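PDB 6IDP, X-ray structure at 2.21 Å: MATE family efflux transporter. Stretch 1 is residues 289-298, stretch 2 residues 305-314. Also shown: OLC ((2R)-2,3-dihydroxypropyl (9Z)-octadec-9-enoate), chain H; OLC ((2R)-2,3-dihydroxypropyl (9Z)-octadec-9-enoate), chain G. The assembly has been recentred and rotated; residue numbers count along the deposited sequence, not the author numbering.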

# COMPACT_ATOMS: atom_id res chain seq x y z
N SER A 289 5.21 -2.78 -9.38
CA SER A 289 5.71 -3.00 -10.73
C SER A 289 6.49 -4.31 -10.85
O SER A 289 6.42 -4.99 -11.87
CB SER A 289 6.59 -1.83 -11.17
OG SER A 289 7.67 -1.63 -10.28
N LEU A 290 7.22 -4.65 -9.80
CA LEU A 290 8.07 -5.84 -9.80
C LEU A 290 7.30 -7.18 -9.76
O LEU A 290 7.66 -8.11 -10.49
CB LEU A 290 9.05 -5.78 -8.63
CG LEU A 290 10.10 -6.88 -8.51
CD1 LEU A 290 10.92 -6.97 -9.78
CD2 LEU A 290 11.00 -6.62 -7.30
N PRO A 291 6.26 -7.31 -8.90
CA PRO A 291 5.58 -8.62 -8.87
C PRO A 291 5.01 -9.14 -10.21
O PRO A 291 5.10 -10.35 -10.42
CB PRO A 291 4.44 -8.38 -7.88
CG PRO A 291 4.97 -7.35 -6.95
CD PRO A 291 5.77 -6.42 -7.83
N PRO A 292 4.44 -8.28 -11.08
CA PRO A 292 3.99 -8.86 -12.36
C PRO A 292 5.14 -9.40 -13.20
O PRO A 292 4.98 -10.42 -13.86
CB PRO A 292 3.33 -7.68 -13.07
CG PRO A 292 3.03 -6.68 -12.01
CD PRO A 292 4.08 -6.86 -10.97
N MET A 293 6.27 -8.70 -13.18
CA MET A 293 7.45 -9.15 -13.91
C MET A 293 7.92 -10.50 -13.39
O MET A 293 8.20 -11.41 -14.17
CB MET A 293 8.58 -8.11 -13.81
CG MET A 293 8.19 -6.72 -14.27
SD MET A 293 9.51 -5.50 -14.04
CE MET A 293 10.66 -5.98 -15.33
N ILE A 294 8.00 -10.62 -12.07
CA ILE A 294 8.43 -11.86 -11.43
C ILE A 294 7.47 -13.01 -11.72
O ILE A 294 7.90 -14.11 -12.07
CB ILE A 294 8.56 -11.70 -9.90
CG1 ILE A 294 9.61 -10.64 -9.56
CG2 ILE A 294 8.93 -13.02 -9.24
CD1 ILE A 294 11.01 -10.99 -10.00
N GLY A 295 6.17 -12.75 -11.58
CA GLY A 295 5.15 -13.75 -11.80
C GLY A 295 5.15 -14.30 -13.21
O GLY A 295 5.07 -15.51 -13.41
N ARG A 296 5.26 -13.41 -14.19
CA ARG A 296 5.30 -13.82 -15.59
C ARG A 296 6.55 -14.64 -15.87
O ARG A 296 6.50 -15.65 -16.58
CB ARG A 296 5.25 -12.60 -16.52
CG ARG A 296 4.97 -12.96 -17.98
CD ARG A 296 5.42 -11.87 -18.93
NE ARG A 296 6.85 -11.58 -18.79
CZ ARG A 296 7.82 -12.32 -19.30
NH1 ARG A 296 7.53 -13.41 -20.00
NH2 ARG A 296 9.09 -11.98 -19.11
N MET A 297 7.68 -14.22 -15.31
CA MET A 297 8.95 -14.91 -15.53
C MET A 297 8.92 -16.31 -14.92
O MET A 297 9.47 -17.25 -15.50
CB MET A 297 10.12 -14.09 -14.97
CG MET A 297 10.53 -12.92 -15.85
SD MET A 297 11.90 -11.94 -15.18
CE MET A 297 11.38 -11.77 -13.49
N LEU A 298 8.28 -16.44 -13.76
CA LEU A 298 8.14 -17.75 -13.12
C LEU A 298 7.33 -18.70 -14.00
O LEU A 298 7.67 -19.88 -14.12
CB LEU A 298 7.47 -17.61 -11.74
CG LEU A 298 7.22 -18.93 -10.99
CD1 LEU A 298 8.50 -19.73 -10.86
CD2 LEU A 298 6.60 -18.68 -9.62
N HIS A 305 16.60 -14.91 -14.95
CA HIS A 305 16.17 -13.52 -15.02
C HIS A 305 15.47 -13.06 -13.75
O HIS A 305 15.58 -11.90 -13.37
CB HIS A 305 15.25 -13.32 -16.23
CG HIS A 305 15.95 -13.42 -17.54
ND1 HIS A 305 15.28 -13.67 -18.72
CD2 HIS A 305 17.26 -13.30 -17.87
CE1 HIS A 305 16.15 -13.70 -19.72
NE2 HIS A 305 17.35 -13.48 -19.23
N ILE A 306 14.75 -13.97 -13.09
CA ILE A 306 14.13 -13.65 -11.81
C ILE A 306 15.19 -13.26 -10.79
O ILE A 306 15.11 -12.19 -10.18
CB ILE A 306 13.30 -14.84 -11.26
CG1 ILE A 306 12.02 -15.03 -12.07
CG2 ILE A 306 12.95 -14.60 -9.79
CD1 ILE A 306 11.16 -16.19 -11.60
N ARG A 307 16.20 -14.11 -10.63
CA ARG A 307 17.27 -13.85 -9.68
C ARG A 307 18.01 -12.55 -10.02
O ARG A 307 18.30 -11.75 -9.13
CB ARG A 307 18.24 -15.03 -9.63
CG ARG A 307 17.65 -16.28 -9.00
CD ARG A 307 18.52 -16.80 -7.89
NE ARG A 307 19.64 -17.58 -8.41
CZ ARG A 307 20.77 -17.79 -7.75
NH1 ARG A 307 20.95 -17.27 -6.54
NH2 ARG A 307 21.74 -18.52 -8.30
N GLN A 308 18.29 -12.35 -11.30
CA GLN A 308 18.96 -11.13 -11.75
C GLN A 308 18.14 -9.87 -11.46
O GLN A 308 18.65 -8.90 -10.90
CB GLN A 308 19.29 -11.22 -13.24
CG GLN A 308 20.33 -12.29 -13.57
CD GLN A 308 20.74 -12.29 -15.04
OE1 GLN A 308 19.93 -12.05 -15.93
NE2 GLN A 308 22.02 -12.58 -15.28
N LEU A 309 16.86 -9.89 -11.83
CA LEU A 309 15.98 -8.73 -11.66
C LEU A 309 15.80 -8.35 -10.19
O LEU A 309 15.75 -7.16 -9.85
CB LEU A 309 14.62 -8.99 -12.30
CG LEU A 309 13.59 -7.86 -12.24
CD1 LEU A 309 14.12 -6.60 -12.92
CD2 LEU A 309 12.28 -8.30 -12.86
N VAL A 310 15.71 -9.35 -9.32
CA VAL A 310 15.55 -9.10 -7.89
C VAL A 310 16.80 -8.44 -7.31
O VAL A 310 16.71 -7.50 -6.53
CB VAL A 310 15.23 -10.40 -7.12
CG1 VAL A 310 15.35 -10.19 -5.62
CG2 VAL A 310 13.83 -10.88 -7.47
N ARG A 311 17.97 -8.93 -7.72
CA ARG A 311 19.22 -8.36 -7.26
C ARG A 311 19.40 -6.94 -7.78
O ARG A 311 19.89 -6.07 -7.06
CB ARG A 311 20.40 -9.24 -7.68
CG ARG A 311 20.56 -10.49 -6.83
CD ARG A 311 21.62 -11.43 -7.38
NE ARG A 311 21.89 -12.53 -6.45
CZ ARG A 311 22.92 -12.55 -5.61
NH1 ARG A 311 23.78 -11.55 -5.58
NH2 ARG A 311 23.09 -13.59 -4.80
N ILE A 312 18.99 -6.70 -9.02
CA ILE A 312 18.98 -5.35 -9.58
C ILE A 312 18.09 -4.44 -8.74
O ILE A 312 18.50 -3.33 -8.37
CB ILE A 312 18.48 -5.34 -11.04
CG1 ILE A 312 19.50 -6.01 -11.96
CG2 ILE A 312 18.23 -3.91 -11.52
CD1 ILE A 312 19.04 -6.11 -13.40
N ALA A 313 16.90 -4.92 -8.42
CA ALA A 313 15.96 -4.17 -7.59
C ALA A 313 16.54 -3.87 -6.21
O ALA A 313 16.38 -2.76 -5.69
CB ALA A 313 14.65 -4.94 -7.45
N CYS A 314 17.20 -4.86 -5.61
CA CYS A 314 17.80 -4.68 -4.29
C CYS A 314 18.94 -3.68 -4.33
O CYS A 314 19.11 -2.89 -3.40
CB CYS A 314 18.29 -6.02 -3.73
SG CYS A 314 16.97 -7.12 -3.18
C18 OLC H . 21.23 -19.39 -2.28
C10 OLC H . 18.71 -20.70 -10.41
C9 OLC H . 19.17 -19.90 -11.40
C17 OLC H . 19.81 -19.15 -2.74
C11 OLC H . 19.60 -21.07 -9.24
C8 OLC H . 20.57 -19.34 -11.38
C16 OLC H . 19.66 -19.49 -4.21
C12 OLC H . 18.75 -21.51 -8.06
C7 OLC H . 20.56 -17.91 -11.89
C15 OLC H . 19.40 -20.97 -4.39
C13 OLC H . 19.14 -20.69 -6.84
C6 OLC H . 21.74 -17.15 -11.31
C14 OLC H . 18.50 -21.23 -5.58
C5 OLC H . 21.42 -15.67 -11.28
C4 OLC H . 22.31 -14.97 -10.27
C18 OLC G . 20.47 -4.41 4.39
C10 OLC G . 21.69 -8.10 -3.62
C9 OLC G . 22.67 -8.11 -4.55
C17 OLC G . 20.10 -5.87 4.56
C11 OLC G . 22.04 -8.24 -2.16
C16 OLC G . 19.58 -6.42 3.25
C12 OLC G . 20.87 -7.84 -1.28
C15 OLC G . 20.73 -6.91 2.39
C13 OLC G . 21.30 -7.87 0.17
C14 OLC G . 20.19 -7.34 1.04

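A single methyl, Leu 309 CD2, touches four residues of the other helix. Leu 309 is the central knob. Its CB points toward the other helix, and its side chain sits among Leu 290, Met 293, Ile 294 and Met 297. Leu 309 CD2 lies 3.6 Å from Leu 290 CD1, 3.8 Å from Met 293 CE, 4.1 Å from Ile 294 CD1 and 3.6 Å from Met 297 CE. The CA-to-CB bonds of Met 293 and Ile 294 point sideways, but the ends of these side chains come nearer and help to form the hole.

No hydrogen bond joins these two helical stretches; the contact between them is made almost wholly by apolar side chains. The helices run nearly antiparallel, at 164°, and their axes approach to 9.9 Å. Together the two sides bury 435 Å².

Ile 306 is the most extensively covered residue of the contact. Here the backbones come close, with Ile 294 CA and Ile 306 CA 6.0 Å apart. Ile 306 CG1 packs 3.6 Å from Met 297 CB. Ile 306 CD1 rests against the opposing backbone, 3.9 Å from Ile 294 O and 3.6 Å from Leu 298 N. Those two backbone atoms are already paired within their own helix, Leu 298 N donating to Ile 294 O at 2.9 Å, so the methyl covers a satisfied pair.

Toward Ala 313 the packing is sparser. The small Ala 313 CB meets Leu 290 CD2 at 4.0 Å, and the CA atoms of these residues are 8.4 Å apart. Ile 294 CD1 also touches Val 310 CG2 at 3.8 Å.

Pro 291 and Pro 292 make no contact with the other helix. Their nitrogens lack bonds to the preceding turn, and the first helix is kinked there. The CA-to-CB bond of Arg 307 points away from the first helix, and the residue makes no contact with it; OLC (chain H) C13 lies over one face of its guanidinium.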